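Local coordinates for hypothetical protein PA3967 (Pseudomonas aeruginosa, PDB 1TU9) that binds heme in a globin fold and may bind or carry oxygen, though its physiological role is not established, at residues Q11-C16 with D115-V120; T20-D25 with L99-E104; H29-A32 with Q36-A39. One frame throughout, in Å; residues are numbered along the deposited sequence.

Contact 1 (Q11-C16 with D115-V120); sequences QSYGRC and DAWRDV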
loop_
_atom_site.group_PDB
_atom_site.type_symbol
_atom_site.label_atom_id
_atom_site.label_comp_id
_atom_site.label_asym_id
_atom_site.label_seq_id
_atom_site.Cartn_x
_atom_site.Cartn_y
_atom_site.Cartn_z
ATOM N N GLN A 11 3.567 1.453 14.638
ATOM C CA GLN A 11 2.808 0.921 15.768
ATOM C C GLN A 11 1.486 0.349 15.279
ATOM O O GLN A 11 1.090 -0.760 15.645
ATOM C CB GLN A 11 2.564 2.024 16.788
ATOM C CG GLN A 11 3.839 2.500 17.492
ATOM C CD GLN A 11 3.635 3.727 18.339
ATOM O OE1 GLN A 11 2.512 4.011 18.760
ATOM N NE2 GLN A 11 4.713 4.455 18.607
ATOM N N SER A 12 0.820 1.097 14.413
ATOM C CA SER A 12 -0.448 0.663 13.833
ATOM C C SER A 12 -0.281 -0.591 12.975
ATOM O O SER A 12 -1.069 -1.540 13.083
ATOM C CB SER A 12 -1.053 1.799 13.024
ATOM O OG SER A 12 -2.201 1.382 12.316
ATOM N N TYR A 13 0.754 -0.624 12.155
ATOM C CA TYR A 13 0.979 -1.750 11.265
ATOM C C TYR A 13 1.289 -3.016 12.061
ATOM O O TYR A 13 0.919 -4.099 11.654
ATOM C CB TYR A 13 2.113 -1.440 10.312
ATOM C CG TYR A 13 2.283 -2.400 9.149
ATOM C CD1 TYR A 13 1.209 -2.760 8.345
ATOM C CD2 TYR A 13 3.539 -2.877 8.810
ATOM C CE1 TYR A 13 1.387 -3.585 7.246
ATOM C CE2 TYR A 13 3.725 -3.707 7.709
ATOM C CZ TYR A 13 2.640 -4.056 6.934
ATOM O OH TYR A 13 2.775 -4.853 5.811
ATOM N N GLY A 14 1.958 -2.892 13.204
ATOM C CA GLY A 14 2.178 -4.037 14.063
ATOM C C GLY A 14 0.880 -4.627 14.549
ATOM O O GLY A 14 0.699 -5.848 14.519
ATOM N N ARG A 15 -0.042 -3.779 14.987
ATOM C CA ARG A 15 -1.363 -4.245 15.383
ATOM C C ARG A 15 -2.118 -4.852 14.196
ATOM O O ARG A 15 -2.805 -5.844 14.361
ATOM C CB ARG A 15 -2.177 -3.134 16.037
ATOM C CG ARG A 15 -1.617 -2.677 17.376
ATOM C CD ARG A 15 -2.475 -1.663 18.107
ATOM N NE ARG A 15 -2.546 -0.381 17.427
ATOM C CZ ARG A 15 -1.736 0.651 17.623
ATOM N NH1 ARG A 15 -0.714 0.585 18.455
ATOM N NH2 ARG A 15 -1.940 1.750 16.925
ATOM N N CYS A 16 -1.979 -4.280 13.004
ATOM C CA CYS A 16 -2.666 -4.803 11.830
ATOM C C CYS A 16 -2.157 -6.189 11.453
ATOM O O CYS A 16 -2.947 -7.096 11.181
ATOM C CB CYS A 16 -2.497 -3.869 10.636
ATOM S SG CYS A 16 -3.414 -2.318 10.740
ATOM N N ASP A 115 -4.312 9.789 9.413
ATOM C CA ASP A 115 -3.532 10.837 8.734
ATOM C C ASP A 115 -2.062 10.474 8.626
ATOM O O ASP A 115 -1.383 10.837 7.659
ATOM C CB ASP A 115 -3.675 12.184 9.447
ATOM C CG ASP A 115 -4.778 13.027 8.875
ATOM O OD1 ASP A 115 -5.135 14.041 9.499
ATOM O OD2 ASP A 115 -5.356 12.760 7.808
ATOM N N ALA A 116 -1.545 9.774 9.622
ATOM C CA ALA A 116 -0.168 9.314 9.543
ATOM C C ALA A 116 0.001 8.295 8.413
ATOM O O ALA A 116 0.959 8.361 7.659
ATOM C CB ALA A 116 0.286 8.735 10.877
ATOM N N TRP A 117 -0.944 7.372 8.278
ATOM C CA TRP A 117 -0.896 6.424 7.167
ATOM C C TRP A 117 -0.936 7.151 5.827
ATOM O O TRP A 117 -0.167 6.839 4.927
ATOM C CB TRP A 117 -2.055 5.427 7.242
ATOM C CG TRP A 117 -1.796 4.229 8.099
ATOM C CD1 TRP A 117 -2.249 3.995 9.361
ATOM C CD2 TRP A 117 -1.019 3.088 7.737
ATOM N NE1 TRP A 117 -1.805 2.771 9.799
ATOM C CE2 TRP A 117 -1.048 2.192 8.815
ATOM C CE3 TRP A 117 -0.308 2.724 6.588
ATOM C CZ2 TRP A 117 -0.412 0.960 8.777
ATOM C CZ3 TRP A 117 0.340 1.515 6.556
ATOM C CH2 TRP A 117 0.276 0.637 7.645
ATOM N N ARG A 118 -1.839 8.104 5.679
ATOM C CA ARG A 118 -1.956 8.821 4.410
ATOM C C ARG A 118 -0.686 9.585 4.074
ATOM O O ARG A 118 -0.237 9.590 2.929
ATOM C CB ARG A 118 -3.210 9.706 4.406
ATOM C CG ARG A 118 -4.470 8.853 4.265
ATOM C CD ARG A 118 -5.762 9.601 3.986
ATOM N NE ARG A 118 -6.858 8.678 3.696
ATOM C CZ ARG A 118 -7.127 8.163 2.491
ATOM N NH1 ARG A 118 -6.411 8.494 1.420
ATOM N NH2 ARG A 118 -8.131 7.310 2.361
ATOM N N ASP A 119 -0.080 10.199 5.080
ATOM C CA ASP A 119 1.145 10.980 4.908
ATOM C C ASP A 119 2.321 10.069 4.567
ATOM O O ASP A 119 3.024 10.278 3.567
ATOM C CB ASP A 119 1.358 11.762 6.210
ATOM C CG ASP A 119 2.545 12.675 6.203
ATOM O OD1 ASP A 119 3.411 12.649 5.290
ATOM O OD2 ASP A 119 2.692 13.436 7.173
ATOM N N VAL A 120 2.517 9.033 5.376
ATOM C CA VAL A 120 3.651 8.140 5.215
ATOM C C VAL A 120 3.548 7.342 3.909
ATOM O O VAL A 120 4.518 7.230 3.169
ATOM C CB VAL A 120 3.826 7.219 6.445
ATOM C CG1 VAL A 120 4.837 6.109 6.185
ATOM C CG2 VAL A 120 4.227 8.060 7.658
#

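Contact 2 (T20-D25 with L99-E104); sequences TGFFDD and LMAVAE. With EDO (1,2-ethanediol), chain E.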
loop_
_atom_site.group_PDB
_atom_site.type_symbol
_atom_site.label_atom_id
_atom_site.label_comp_id
_atom_site.label_asym_id
_atom_site.label_seq_id
_atom_site.Cartn_x
_atom_site.Cartn_y
_atom_site.Cartn_z
ATOM N N THR A 20 -5.647 -11.275 12.391
ATOM C CA THR A 20 -6.011 -12.136 11.280
ATOM C C THR A 20 -7.001 -11.420 10.365
ATOM O O THR A 20 -7.856 -10.660 10.796
ATOM C CB THR A 20 -6.627 -13.464 11.762
ATOM O OG1 THR A 20 -7.750 -13.185 12.607
ATOM C CG2 THR A 20 -5.625 -14.269 12.600
ATOM N N GLY A 21 -6.847 -11.679 9.085
ATOM C CA GLY A 21 -7.747 -11.156 8.085
ATOM C C GLY A 21 -7.366 -9.795 7.536
ATOM O O GLY A 21 -8.017 -9.337 6.622
ATOM N N PHE A 22 -6.316 -9.164 8.059
ATOM C CA PHE A 22 -5.955 -7.812 7.612
ATOM C C PHE A 22 -5.705 -7.753 6.102
ATOM O O PHE A 22 -6.281 -6.915 5.407
ATOM C CB PHE A 22 -4.732 -7.310 8.394
ATOM C CG PHE A 22 -4.205 -5.980 7.909
ATOM C CD1 PHE A 22 -4.948 -4.820 8.043
ATOM C CD2 PHE A 22 -2.977 -5.902 7.290
ATOM C CE1 PHE A 22 -4.456 -3.601 7.585
ATOM C CE2 PHE A 22 -2.504 -4.691 6.830
ATOM C CZ PHE A 22 -3.243 -3.548 6.984
ATOM N N PHE A 23 -4.838 -8.629 5.602
ATOM C CA PHE A 23 -4.490 -8.616 4.187
ATOM C C PHE A 23 -5.611 -9.167 3.321
ATOM O O PHE A 23 -5.800 -8.709 2.198
ATOM C CB PHE A 23 -3.169 -9.351 3.949
ATOM C CG PHE A 23 -2.006 -8.638 4.547
ATOM C CD1 PHE A 23 -1.479 -7.523 3.921
ATOM C CD2 PHE A 23 -1.468 -9.033 5.759
ATOM C CE1 PHE A 23 -0.409 -6.822 4.490
ATOM C CE2 PHE A 23 -0.400 -8.337 6.331
ATOM C CZ PHE A 23 0.112 -7.231 5.680
ATOM N N ASP A 24 -6.383 -10.120 3.838
ATOM C CA ASP A 24 -7.583 -10.589 3.137
ATOM C C ASP A 24 -8.537 -9.423 2.918
ATOM O O ASP A 24 -9.082 -9.224 1.830
ATOM C CB ASP A 24 -8.344 -11.644 3.955
ATOM C CG ASP A 24 -7.625 -12.955 4.070
ATOM O OD1 ASP A 24 -6.714 -13.250 3.261
ATOM O OD2 ASP A 24 -7.980 -13.761 4.960
ATOM N N ASP A 25 -8.771 -8.664 3.978
ATOM C CA ASP A 25 -9.697 -7.547 3.906
ATOM C C ASP A 25 -9.171 -6.443 2.986
ATOM O O ASP A 25 -9.935 -5.886 2.207
ATOM C CB ASP A 25 -10.009 -6.988 5.296
ATOM C CG ASP A 25 -10.896 -7.883 6.099
ATOM O OD1 ASP A 25 -11.530 -8.790 5.520
ATOM O OD2 ASP A 25 -11.044 -7.699 7.316
ATOM N N LEU A 99 -6.637 2.129 4.179
ATOM C CA LEU A 99 -7.198 2.833 5.316
ATOM C C LEU A 99 -8.420 2.127 5.893
ATOM O O LEU A 99 -8.606 2.104 7.113
ATOM C CB LEU A 99 -7.501 4.285 4.946
ATOM C CG LEU A 99 -6.321 5.238 5.153
ATOM C CD1 LEU A 99 -6.109 5.437 6.642
ATOM C CD2 LEU A 99 -4.999 4.794 4.521
ATOM N N MET A 100 -9.237 1.535 5.032
ATOM C CA MET A 100 -10.386 0.769 5.500
ATOM C C MET A 100 -9.929 -0.469 6.280
ATOM O O MET A 100 -10.463 -0.759 7.350
ATOM C CB MET A 100 -11.264 0.375 4.317
ATOM C CG MET A 100 -12.684 0.076 4.688
ATOM S SD MET A 100 -13.651 -0.270 3.215
ATOM C CE MET A 100 -15.088 -0.939 3.974
ATOM N N ALA A 101 -8.933 -1.182 5.758
ATOM C CA ALA A 101 -8.391 -2.363 6.441
ATOM C C ALA A 101 -7.745 -2.002 7.789
ATOM O O ALA A 101 -7.922 -2.717 8.770
ATOM C CB ALA A 101 -7.409 -3.080 5.552
ATOM N N VAL A 102 -7.064 -0.866 7.845
ATOM C CA VAL A 102 -6.473 -0.385 9.083
ATOM C C VAL A 102 -7.577 -0.082 10.103
ATOM O O VAL A 102 -7.494 -0.484 11.256
ATOM C CB VAL A 102 -5.593 0.867 8.849
ATOM C CG1 VAL A 102 -5.197 1.506 10.168
ATOM C CG2 VAL A 102 -4.350 0.513 8.079
ATOM N N ALA A 103 -8.630 0.606 9.682
ATOM C CA ALA A 103 -9.737 0.920 10.590
ATOM C C ALA A 103 -10.389 -0.355 11.147
ATOM O O ALA A 103 -10.860 -0.378 12.296
ATOM C CB ALA A 103 -10.765 1.787 9.888
ATOM N N GLU A 104 -10.394 -1.417 10.352
ATOM C CA GLU A 104 -11.019 -2.670 10.740
ATOM C C GLU A 104 -10.139 -3.535 11.623
ATOM O O GLU A 104 -10.653 -4.359 12.379
ATOM C CB GLU A 104 -11.388 -3.454 9.482
ATOM C CG GLU A 104 -12.506 -2.789 8.704
ATOM C CD GLU A 104 -12.674 -3.301 7.286
ATOM O OE1 GLU A 104 -11.759 -3.934 6.734
ATOM O OE2 GLU A 104 -13.747 -3.022 6.706
HETATM C C1 EDO E . -9.289 -11.252 -1.403
HETATM O O1 EDO E . -8.680 -11.207 -0.130
HETATM C C2 EDO E . -8.297 -11.786 -2.410
HETATM O O2 EDO E . -7.911 -13.095 -2.049
#

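Contact 3 (H29-A32 with Q36-A39); sequences HFLA and QIRA. With HEM (protoporphyrin IX containing Fe), chain B.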
loop_
_atom_site.group_PDB
_atom_site.type_symbol
_atom_site.label_atom_id
_atom_site.label_comp_id
_atom_site.label_asym_id
_atom_site.label_seq_id
_atom_site.Cartn_x
_atom_site.Cartn_y
_atom_site.Cartn_z
ATOM N N HIS A 29 -11.323 -5.199 -0.277
ATOM C CA HIS A 29 -11.722 -3.813 -0.498
ATOM C C HIS A 29 -11.129 -3.254 -1.802
ATOM O O HIS A 29 -11.793 -2.543 -2.546
ATOM C CB HIS A 29 -11.264 -2.915 0.641
ATOM C CG HIS A 29 -11.776 -3.318 1.983
ATOM N ND1 HIS A 29 -13.069 -3.728 2.209
ATOM C CD2 HIS A 29 -11.170 -3.309 3.191
ATOM C CE1 HIS A 29 -13.230 -3.974 3.501
ATOM N NE2 HIS A 29 -12.089 -3.739 4.115
ATOM N N PHE A 30 -9.865 -3.565 -2.044
ATOM C CA PHE A 30 -9.151 -3.048 -3.205
ATOM C C PHE A 30 -9.775 -3.586 -4.504
ATOM O O PHE A 30 -10.084 -2.822 -5.420
ATOM C CB PHE A 30 -7.678 -3.438 -3.070
ATOM C CG PHE A 30 -6.748 -2.815 -4.099
ATOM C CD1 PHE A 30 -6.927 -1.531 -4.590
ATOM C CD2 PHE A 30 -5.635 -3.514 -4.506
ATOM C CE1 PHE A 30 -6.020 -0.981 -5.515
ATOM C CE2 PHE A 30 -4.729 -2.965 -5.409
ATOM C CZ PHE A 30 -4.928 -1.695 -5.896
ATOM N N LEU A 31 -9.992 -4.890 -4.567
ATOM C CA LEU A 31 -10.626 -5.495 -5.739
ATOM C C LEU A 31 -12.032 -4.942 -5.961
ATOM O O LEU A 31 -12.439 -4.710 -7.099
ATOM C CB LEU A 31 -10.699 -7.012 -5.594
ATOM C CG LEU A 31 -9.373 -7.746 -5.608
ATOM C CD1 LEU A 31 -9.524 -9.178 -5.090
ATOM C CD2 LEU A 31 -8.854 -7.732 -6.990
ATOM N N ALA A 32 -12.777 -4.722 -4.879
ATOM C CA ALA A 32 -14.156 -4.250 -4.987
ATOM C C ALA A 32 -14.236 -2.826 -5.518
ATOM O O ALA A 32 -15.271 -2.422 -6.049
ATOM C CB ALA A 32 -14.836 -4.336 -3.640
ATOM N N GLN A 36 -11.097 -2.196 -12.936
ATOM C CA GLN A 36 -9.713 -2.133 -13.381
ATOM C C GLN A 36 -8.780 -2.908 -12.459
ATOM O O GLN A 36 -7.813 -3.514 -12.916
ATOM C CB GLN A 36 -9.229 -0.694 -13.467
ATOM C CG GLN A 36 -9.902 0.137 -14.546
ATOM C CD GLN A 36 -9.372 1.553 -14.588
ATOM O OE1 GLN A 36 -8.167 1.770 -14.703
ATOM N NE2 GLN A 36 -10.270 2.524 -14.473
ATOM N N ILE A 37 -9.055 -2.872 -11.163
ATOM C CA ILE A 37 -8.240 -3.591 -10.196
ATOM C C ILE A 37 -8.475 -5.088 -10.335
ATOM O O ILE A 37 -7.532 -5.864 -10.360
ATOM C CB ILE A 37 -8.547 -3.144 -8.748
ATOM C CG1 ILE A 37 -8.424 -1.636 -8.578
ATOM C CG2 ILE A 37 -7.613 -3.851 -7.771
ATOM C CD1 ILE A 37 -7.135 -1.069 -9.000
ATOM N N ARG A 38 -9.737 -5.484 -10.432
ATOM C CA ARG A 38 -10.052 -6.892 -10.648
ATOM C C ARG A 38 -9.381 -7.438 -11.908
ATOM O O ARG A 38 -8.846 -8.544 -11.898
ATOM C CB ARG A 38 -11.555 -7.092 -10.728
ATOM C CG ARG A 38 -12.213 -6.786 -9.428
ATOM C CD ARG A 38 -13.685 -7.097 -9.356
ATOM N NE ARG A 38 -14.537 -6.274 -10.219
ATOM C CZ ARG A 38 -15.073 -5.102 -9.887
ATOM N NH1 ARG A 38 -14.800 -4.513 -8.736
ATOM N NH2 ARG A 38 -15.881 -4.494 -10.744
ATOM N N ALA A 39 -9.379 -6.663 -12.988
ATOM C CA ALA A 39 -8.746 -7.117 -14.237
ATOM C C ALA A 39 -7.247 -7.300 -14.073
ATOM O O ALA A 39 -6.664 -8.250 -14.596
ATOM C CB ALA A 39 -9.043 -6.135 -15.369
HETATM C CHA HEM B . 2.964 -6.587 -8.039
HETATM C CHB HEM B . 3.616 -3.541 -4.204
HETATM C CHC HEM B . 0.317 -0.658 -6.030
HETATM C CHD HEM B . -0.982 -4.011 -9.244
HETATM C C1A HEM B . 3.468 -5.956 -6.897
HETATM C C2A HEM B . 4.622 -6.385 -6.116
HETATM C C3A HEM B . 4.794 -5.573 -5.072
HETATM C C4A HEM B . 3.765 -4.562 -5.113
HETATM C CMA HEM B . 5.909 -5.686 -4.006
HETATM C CAA HEM B . 5.507 -7.587 -6.463
HETATM C CBA HEM B . 6.867 -7.076 -6.956
HETATM C CGA HEM B . 6.761 -5.937 -7.951
HETATM O O1A HEM B . 6.276 -6.165 -9.083
HETATM O O2A HEM B . 7.172 -4.786 -7.633
HETATM C C1B HEM B . 2.804 -2.457 -4.352
HETATM C C2B HEM B . 2.695 -1.277 -3.506
HETATM C C3B HEM B . 1.777 -0.466 -4.023
HETATM C C4B HEM B . 1.278 -1.148 -5.218
HETATM C CMB HEM B . 3.505 -1.036 -2.209
HETATM C CAB HEM B . 1.288 0.900 -3.469
HETATM C CBB HEM B . 2.121 1.810 -2.955
HETATM C C1C HEM B . -0.354 -1.365 -6.998
HETATM C C2C HEM B . -1.572 -0.911 -7.587
HETATM C C3C HEM B . -1.966 -1.835 -8.456
HETATM C C4C HEM B . -0.985 -2.893 -8.453
HETATM C CMC HEM B . -2.250 0.413 -7.228
HETATM C CAC HEM B . -3.229 -1.726 -9.317
HETATM C CBC HEM B . -3.935 -2.786 -9.680
HETATM C C1D HEM B . -0.045 -4.999 -9.255
HETATM C C2D HEM B . -0.105 -6.131 -10.124
HETATM C C3D HEM B . 1.103 -6.963 -9.776
HETATM C C4D HEM B . 1.788 -6.254 -8.708
HETATM C CMD HEM B . -1.178 -6.430 -11.176
HETATM C CAD HEM B . 1.425 -8.308 -10.439
HETATM C CBD HEM B . 0.482 -9.380 -9.866
HETATM C CGD HEM B . 0.677 -10.714 -10.562
HETATM O O1D HEM B . 0.306 -10.825 -11.759
HETATM O O2D HEM B . 1.212 -11.672 -9.938
HETATM N NA HEM B . 2.989 -4.845 -6.236
HETATM N NB HEM B . 1.928 -2.344 -5.405
HETATM N NC HEM B . -0.004 -2.584 -7.533
HETATM N ND HEM B . 1.069 -5.097 -8.447
HETATM FE FE HEM B . 1.581 -3.786 -6.976
#

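Contact 1 (Q11-C16 with D115-V120)
Two helical segments, 11-16 and 115-120, come no nearer through their backbones than 8.8 Å between CA of Ser12 and CA of Trp117, and the indole of Trp117 reaches across between them. Its pyrrole edge faces Ser12: NE1 donates a nearly straight hydrogen bond (171°) to OG of Ser12 over 2.9 Å, with the oxygen lying in the plane of the indole. Ser12 presents that oxygen because OG stands anti to the backbone N (chi1 173°). OG is also hydrogen-bonded to OD2 of Asp106, whose other oxygen, OD1, forms a salt bridge with Arg15 NE; the buried hydroxyl is thus gripped by both an indole N-H and a carboxylate. The benzo edge of the same indole meets Tyr13, with CH2 of Trp117 3.6 Å from CD1 of Tyr13 and CZ2 of Trp117 3.8 Å from CB of Tyr13. The tyrosine ring and the six-membered ring of the indole are steeply inclined, their planes 76° apart. At its far end Tyr13 OH is hydrogen-bonded to the carbonyl O of Arg54, which ties the phenol to helix 46-64. Leu98 and Val102 of helix 90-105 and Ile57 of helix 46-64 also touch Trp117. One aromatic side chain thus bridges the first and last helices within the all-helical core of a globin fold, away from the heme.

Contact 2 (T20-D25 with L99-E104)
Phe22 reaches Ala101 with CG set anti to its backbone N (chi1 174°), a torsion that brings the CD1-CE1 side of the ring against helix 90-105; in Asp25 and Glu104, CG instead stands anti to the carbonyl carbon, and the two carboxylates come together. CE1 of Phe22 lies 3.6 Å from CB of Ala101 and 4.1 Å from CG2 of Val102. The backbone N of Val102 and the carbonyl O of Ala101 lie at the ring edge, near its plane, so the phenyl rests against the helix backbone as well as its methyl groups. The backbones come nearest at Asp25 and Ala101, whose CA atoms are 5.9 Å apart. Beside them, OD2 of Asp25 and OE1 of Glu104 stand 3.9 Å apart with their carboxylate planes turned by 73°. These like charges are probably eased by outside partners: Asp25 OD1 forms a salt bridge with Arg28, and Glu104 OE1 is hydrogen-bonded to His29 NE2. A 1,2-ethanediol, probably from the crystallisation liquor, hydrogen-bonds to the carbonyl O of Asp24 and to Lys50 NZ. The contact joins the start of helix 22-32 to the later turns of helix 90-105, with Cys16 of helix 5-17 against Phe22 and Trp117 of helix 111-130 against Val102.

Contact 3 (H29-A32 with Q36-A39)
Ile37 and Phe30 form the tight, buried half of this contact. CG2 of Ile37 sits over the face of the Phe30 ring, 3.7 Å from its centroid and 4° off the ring normal, in a well-centred CH-pi contact. CG2 is anti to the Ile37 backbone N, while CG1 leads the other branch to CD1, which lies 3.7 Å from CE1 of Phe30. That branch also reaches the heme: CD1 of Ile37 is 3.7 Å from the vinyl carbon CBC, and CZ of Phe30 is 3.7 Å from the methyl CMC. Trp94 meets Phe30 edge-to-face, and the bound propanoic acid touches it too. Leu31 links the two halves, its CD2 4.1 Å from CG2 of Ile37 and 3.9 Å from CA of Arg38. On the exposed side, near Ala32, CG of Arg38 runs beside the carbonyl O of Leu31, and a bend at chi3 (-67°) turns the guanidinium back so that NH1 donates to that oxygen over 2.9 Å. This bond is noticeably bent, at 143° about the hydrogen; it gives the end of helix 22-32 a polar link to the following short helix. Phe30 and Ile37 form part of the apolar wall of a globin heme pocket, here at the vinyl and methyl edge of the porphyrin.

Overall arrangement
From the N terminus, helix 5-17 enters contact 1, which closes the longest loop by bringing 11-16 to 115-120, 99 residues apart at their nearest ends. Helix 22-32 follows and supplies both other contacts: its beginning meets helix 90-105 in contact 2, and its end folds against helix 35-40 in contact 3. The three are nested without crossing, with contact 3 inside the loop of contact 2 and contact 2 inside that of contact 1. Contacts 1 and 2 touch through Tyr13 with Phe23, and contacts 2 and 3 through Met100 with His29. Contacts 1 and 3, with centres about 22 Å apart, lie on opposite sides of the chain's centre; contact 3 borders the heme.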